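Long-range contact in transcriptional regulator, TetR family (Agrobacterium tumefaciens, PDB 2G7S), which probably binds operator DNA as a dimer through an N-terminal helix-turn-helix domain and regulates transcription, as TetR-family repressors do: residues 5-17 / 37-49. Residues are numbered along the deposited sequence; the frame is centred on the assembly and turned at random. Where two conformers were deposited one is given.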
loop_
_atom_site.group_PDB
_atom_site.type_symbol
_atom_site.label_atom_id
_atom_site.label_comp_id
_atom_site.label_asym_id
_atom_site.label_seq_id
_atom_site.Cartn_x
_atom_site.Cartn_y
_atom_site.Cartn_z
ATOM N N ASN A 5 15.363 -7.589 -33.423
ATOM C CA ASN A 5 15.536 -6.173 -33.780
ATOM C C ASN A 5 15.444 -5.340 -32.533
ATOM O O ASN A 5 15.078 -5.871 -31.441
ATOM C CB ASN A 5 14.465 -5.705 -34.749
ATOM C CG ASN A 5 13.123 -6.241 -34.402
ATOM O OD1 ASN A 5 12.631 -6.114 -33.254
ATOM N ND2 ASN A 5 12.512 -6.852 -35.373
ATOM N N PRO A 6 15.797 -4.051 -32.669
ATOM C CA PRO A 6 15.757 -3.042 -31.644
ATOM C C PRO A 6 14.437 -3.013 -30.880
ATOM O O PRO A 6 14.437 -3.068 -29.651
ATOM C CB PRO A 6 15.984 -1.725 -32.411
ATOM C CG PRO A 6 16.780 -2.137 -33.607
ATOM C CD PRO A 6 16.403 -3.544 -33.928
ATOM N N GLN A 7 13.316 -2.897 -31.555
ATOM C CA GLN A 7 12.021 -2.830 -30.861
ATOM C C GLN A 7 11.774 -3.999 -29.918
ATOM O O GLN A 7 11.220 -3.834 -28.828
ATOM C CB GLN A 7 10.883 -2.845 -31.910
ATOM C CG GLN A 7 9.510 -2.941 -31.281
ATOM C CD GLN A 7 9.226 -1.723 -30.474
ATOM O OE1 GLN A 7 9.014 -0.620 -31.058
ATOM N NE2 GLN A 7 9.250 -1.862 -29.114
ATOM N N SER A 8 12.143 -5.189 -30.344
ATOM C CA SER A 8 11.916 -6.383 -29.556
ATOM C C SER A 8 12.763 -6.354 -28.311
ATOM O O SER A 8 12.326 -6.818 -27.269
ATOM C CB SER A 8 12.155 -7.673 -30.368
ATOM O OG SER A 8 13.554 -7.927 -30.530
ATOM N N LYS A 9 13.953 -5.786 -28.389
ATOM C CA LYS A 9 14.852 -5.723 -27.230
ATOM C C LYS A 9 14.253 -4.702 -26.260
ATOM O O LYS A 9 14.225 -4.944 -25.048
ATOM C CB LYS A 9 16.251 -5.343 -27.694
ATOM C CG LYS A 9 16.987 -6.546 -28.340
ATOM C CD LYS A 9 16.907 -7.887 -27.495
ATOM C CE LYS A 9 17.635 -9.090 -28.165
ATOM N NZ LYS A 9 17.527 -10.420 -27.459
ATOM N N ALA A 10 13.742 -3.575 -26.783
ATOM C CA ALA A 10 13.106 -2.565 -25.907
ATOM C C ALA A 10 11.897 -3.203 -25.190
ATOM O O ALA A 10 11.689 -3.025 -23.951
ATOM C CB ALA A 10 12.695 -1.317 -26.703
ATOM N N ASP A 11 11.083 -3.942 -25.929
ATOM C CA ASP A 11 9.922 -4.638 -25.306
ATOM C C ASP A 11 10.399 -5.637 -24.259
ATOM O O ASP A 11 9.769 -5.715 -23.170
ATOM C CB ASP A 11 9.110 -5.413 -26.331
ATOM C CG ASP A 11 8.355 -4.505 -27.317
ATOM O OD1 ASP A 11 8.140 -3.316 -27.000
ATOM O OD2 ASP A 11 7.967 -5.045 -28.405
ATOM N N ASP A 12 11.472 -6.380 -24.535
ATOM C CA ASP A 12 11.930 -7.326 -23.552
ATOM C C ASP A 12 12.380 -6.632 -22.263
ATOM O O ASP A 12 12.155 -7.148 -21.164
ATOM C CB ASP A 12 13.103 -8.144 -24.086
ATOM C CG ASP A 12 12.718 -9.127 -25.126
ATOM O OD1 ASP A 12 11.511 -9.347 -25.365
ATOM O OD2 ASP A 12 13.700 -9.640 -25.724
ATOM N N ILE A 13 13.078 -5.511 -22.413
ATOM C CA ILE A 13 13.542 -4.743 -21.234
ATOM C C ILE A 13 12.345 -4.260 -20.457
ATOM O O ILE A 13 12.320 -4.408 -19.212
ATOM C CB ILE A 13 14.415 -3.558 -21.637
ATOM C CG1 ILE A 13 15.737 -4.081 -22.243
ATOM C CG2 ILE A 13 14.635 -2.599 -20.476
ATOM C CD1 ILE A 13 16.451 -3.009 -23.167
ATOM N N LEU A 14 11.325 -3.714 -21.154
ATOM C CA LEU A 14 10.159 -3.225 -20.378
ATOM C C LEU A 14 9.396 -4.355 -19.688
ATOM O O LEU A 14 8.954 -4.154 -18.543
ATOM C CB LEU A 14 9.177 -2.499 -21.333
ATOM C CG LEU A 14 9.694 -1.110 -21.761
ATOM C CD1 LEU A 14 8.802 -0.557 -22.880
ATOM C CD2 LEU A 14 9.781 -0.092 -20.604
ATOM N N GLN A 15 9.207 -5.497 -20.387
ATOM C CA GLN A 15 8.541 -6.683 -19.791
ATOM C C GLN A 15 9.281 -7.023 -18.475
ATOM O O GLN A 15 8.715 -7.063 -17.356
ATOM C CB GLN A 15 8.590 -7.856 -20.792
ATOM C CG GLN A 15 7.927 -9.129 -20.270
ATOM C CD GLN A 15 7.711 -10.218 -21.299
ATOM O OE1 GLN A 15 7.411 -9.959 -22.460
ATOM N NE2 GLN A 15 7.831 -11.461 -20.858
ATOM N N CYS A 16 10.570 -7.250 -18.599
ATOM C CA CYS A 16 11.410 -7.667 -17.460
ATOM C C CYS A 16 11.320 -6.661 -16.315
ATOM O O CYS A 16 11.065 -7.021 -15.163
ATOM C CB CYS A 16 12.882 -7.829 -17.935
ATOM S SG CYS A 16 13.997 -8.104 -16.573
ATOM N N ALA A 17 11.497 -5.382 -16.634
ATOM C CA ALA A 17 11.467 -4.362 -15.592
ATOM C C ALA A 17 10.076 -4.333 -14.916
ATOM O O ALA A 17 9.980 -4.110 -13.693
ATOM C CB ALA A 17 11.769 -3.032 -16.188
ATOM N N VAL A 37 18.305 -11.353 -16.891
ATOM C CA VAL A 37 17.083 -11.951 -17.409
ATOM C C VAL A 37 17.016 -11.874 -18.927
ATOM O O VAL A 37 16.625 -12.865 -19.593
ATOM C CB VAL A 37 15.857 -11.221 -16.813
ATOM C CG1 VAL A 37 14.571 -11.772 -17.465
ATOM C CG2 VAL A 37 15.791 -11.395 -15.252
ATOM N N VAL A 38 17.352 -10.696 -19.469
ATOM C CA VAL A 38 17.100 -10.476 -20.876
ATOM C C VAL A 38 18.301 -10.791 -21.741
ATOM O O VAL A 38 18.113 -10.972 -22.950
ATOM C CB VAL A 38 16.707 -8.981 -21.152
ATOM C CG1 VAL A 38 16.557 -8.671 -22.599
ATOM C CG2 VAL A 38 15.371 -8.641 -20.368
ATOM N N GLY A 39 19.509 -10.752 -21.191
ATOM C CA GLY A 39 20.691 -11.202 -21.956
ATOM C C GLY A 39 21.403 -10.100 -22.700
ATOM O O GLY A 39 22.372 -10.381 -23.389
ATOM N N ILE A 40 20.918 -8.860 -22.611
ATOM C CA ILE A 40 21.671 -7.769 -23.236
ATOM C C ILE A 40 22.643 -7.238 -22.222
ATOM O O ILE A 40 22.454 -7.413 -21.026
ATOM C CB ILE A 40 20.800 -6.675 -23.900
ATOM C CG1 ILE A 40 20.129 -5.748 -22.870
ATOM C CG2 ILE A 40 19.903 -7.302 -24.960
ATOM C CD1 ILE A 40 19.384 -6.344 -21.829
ATOM N N ARG A 41 23.682 -6.570 -22.701
ATOM C CA ARG A 41 24.633 -5.944 -21.817
ATOM C C ARG A 41 24.135 -4.599 -21.323
ATOM O O ARG A 41 23.238 -3.948 -21.886
ATOM C CB ARG A 41 25.994 -5.790 -22.479
ATOM C CG ARG A 41 26.064 -5.192 -23.818
ATOM C CD ARG A 41 27.529 -5.574 -24.446
ATOM N NE ARG A 41 27.715 -4.779 -25.641
ATOM C CZ ARG A 41 27.682 -5.235 -26.890
ATOM N NH1 ARG A 41 27.589 -6.531 -27.159
ATOM N NH2 ARG A 41 27.810 -4.375 -27.893
ATOM N N ASN A 42 24.785 -4.138 -20.270
ATOM C CA ASN A 42 24.416 -2.867 -19.677
ATOM C C ASN A 42 24.337 -1.701 -20.678
ATOM O O ASN A 42 23.337 -0.961 -20.723
ATOM C CB ASN A 42 25.472 -2.496 -18.654
ATOM C CG ASN A 42 25.107 -1.261 -17.939
ATOM O OD1 ASN A 42 25.480 -0.121 -18.343
ATOM N ND2 ASN A 42 24.304 -1.435 -16.919
ATOM N N ALA A 43 25.354 -1.514 -21.514
ATOM C CA ALA A 43 25.356 -0.400 -22.465
ATOM C C ALA A 43 24.171 -0.447 -23.411
ATOM O O ALA A 43 23.656 0.575 -23.816
ATOM C CB ALA A 43 26.660 -0.386 -23.283
ATOM N N SER A 44 23.736 -1.661 -23.757
ATOM C CA SER A 44 22.623 -1.804 -24.652
ATOM C C SER A 44 21.322 -1.307 -24.005
ATOM O O SER A 44 20.471 -0.745 -24.699
ATOM C CB SER A 44 22.472 -3.282 -25.066
ATOM O OG SER A 44 23.606 -3.657 -25.807
ATOM N N ILE A 45 21.158 -1.528 -22.707
ATOM C CA ILE A 45 19.975 -1.004 -22.017
ATOM C C ILE A 45 19.912 0.519 -22.166
ATOM O O ILE A 45 18.893 1.096 -22.508
ATOM C CB ILE A 45 19.878 -1.401 -20.564
ATOM C CG1 ILE A 45 19.949 -2.934 -20.451
ATOM C CG2 ILE A 45 18.570 -0.876 -19.981
ATOM C CD1 ILE A 45 20.102 -3.439 -18.981
ATOM N N HIS A 46 21.055 1.159 -21.970
ATOM C CA HIS A 46 21.106 2.608 -22.132
ATOM C C HIS A 46 20.814 3.103 -23.525
ATOM O O HIS A 46 20.352 4.258 -23.686
ATOM C CB HIS A 46 22.495 3.128 -21.704
ATOM C CG HIS A 46 22.738 3.020 -20.242
ATOM N ND1 HIS A 46 22.329 3.993 -19.361
ATOM C CD2 HIS A 46 23.353 2.063 -19.493
ATOM C CE1 HIS A 46 22.691 3.651 -18.131
ATOM N NE2 HIS A 46 23.312 2.487 -18.182
ATOM N N HIS A 47 21.119 2.326 -24.569
ATOM C CA HIS A 47 20.742 2.786 -25.923
ATOM C C HIS A 47 19.209 2.918 -26.004
ATOM O O HIS A 47 18.646 3.870 -26.592
ATOM C CB HIS A 47 21.255 1.802 -26.998
ATOM C CG HIS A 47 22.756 1.690 -27.081
ATOM N ND1 HIS A 47 23.401 0.486 -27.278
ATOM C CD2 HIS A 47 23.734 2.630 -27.045
ATOM C CE1 HIS A 47 24.708 0.676 -27.317
ATOM N NE2 HIS A 47 24.940 1.974 -27.198
ATOM N N HIS A 48 18.513 1.963 -25.379
ATOM C CA HIS A 48 17.050 1.944 -25.440
ATOM C C HIS A 48 16.355 2.971 -24.519
ATOM O O HIS A 48 15.290 3.473 -24.854
ATOM C CB HIS A 48 16.555 0.529 -25.090
ATOM C CG HIS A 48 16.796 -0.461 -26.172
ATOM N ND1 HIS A 48 16.065 -0.472 -27.341
ATOM C CD2 HIS A 48 17.712 -1.449 -26.283
ATOM C CE1 HIS A 48 16.519 -1.440 -28.125
ATOM N NE2 HIS A 48 17.524 -2.042 -27.508
ATOM N N PHE A 49 16.961 3.200 -23.348
ATOM C CA PHE A 49 16.401 4.081 -22.325
ATOM C C PHE A 49 17.534 4.909 -21.751
ATOM O O PHE A 49 18.405 4.307 -21.105
ATOM C CB PHE A 49 15.748 3.240 -21.216
ATOM C CG PHE A 49 14.637 2.400 -21.764
ATOM C CD1 PHE A 49 13.381 2.943 -21.998
ATOM C CD2 PHE A 49 14.861 1.054 -22.092
ATOM C CE1 PHE A 49 12.379 2.177 -22.603
ATOM C CE2 PHE A 49 13.843 0.288 -22.698
ATOM C CZ PHE A 49 12.641 0.843 -22.915
HETATM O O HOH W 1 19.235 -11.354 -25.433
#
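Ile13 meets both His48 and Phe49, packing the first helix of a TetR-type DNA-binding domain against the helix-turn-helix formed by helices 31-38 and 42-48. Helix 42-48, the recognition helix by analogy with relatives, runs at 101° to the 6-17 part of helix 6-24. That part touches both helices of the motif, the end of helix 31-38 through Val37 and Val38, and the end of helix 42-48 through His48, with Phe49 just after it.

Apolar packing dominates. A chi1 of -67° sets CG2 of Ile13 anti to the backbone N, where it meets Phe49 CE2. Ile13 CD1 reaches His48 CD2 at 3.7 Å. Leu14 adds its CG against Phe49 CZ, and Leu55 of helix 52-77 also touches Ile13, continuing the core. At the end of helix 31-38, Val38 CG2 sits 3.6 Å from Cys16 CB, and Cys16 SG abuts Val37 CB.

The His48 ring, in the conformer given, is a knob among Pro6, Lys9, Ala10 and Ile13: Lys9 CB meets its NE2 and Ala10 CB its ND1, each at 3.5 Å. His48 CE1 comes within 3.1 Å of Pro6 O.

Polar linkage runs through water: one molecule accepts from Lys9 NZ and donates to Val38 O, both at 2.8 Å.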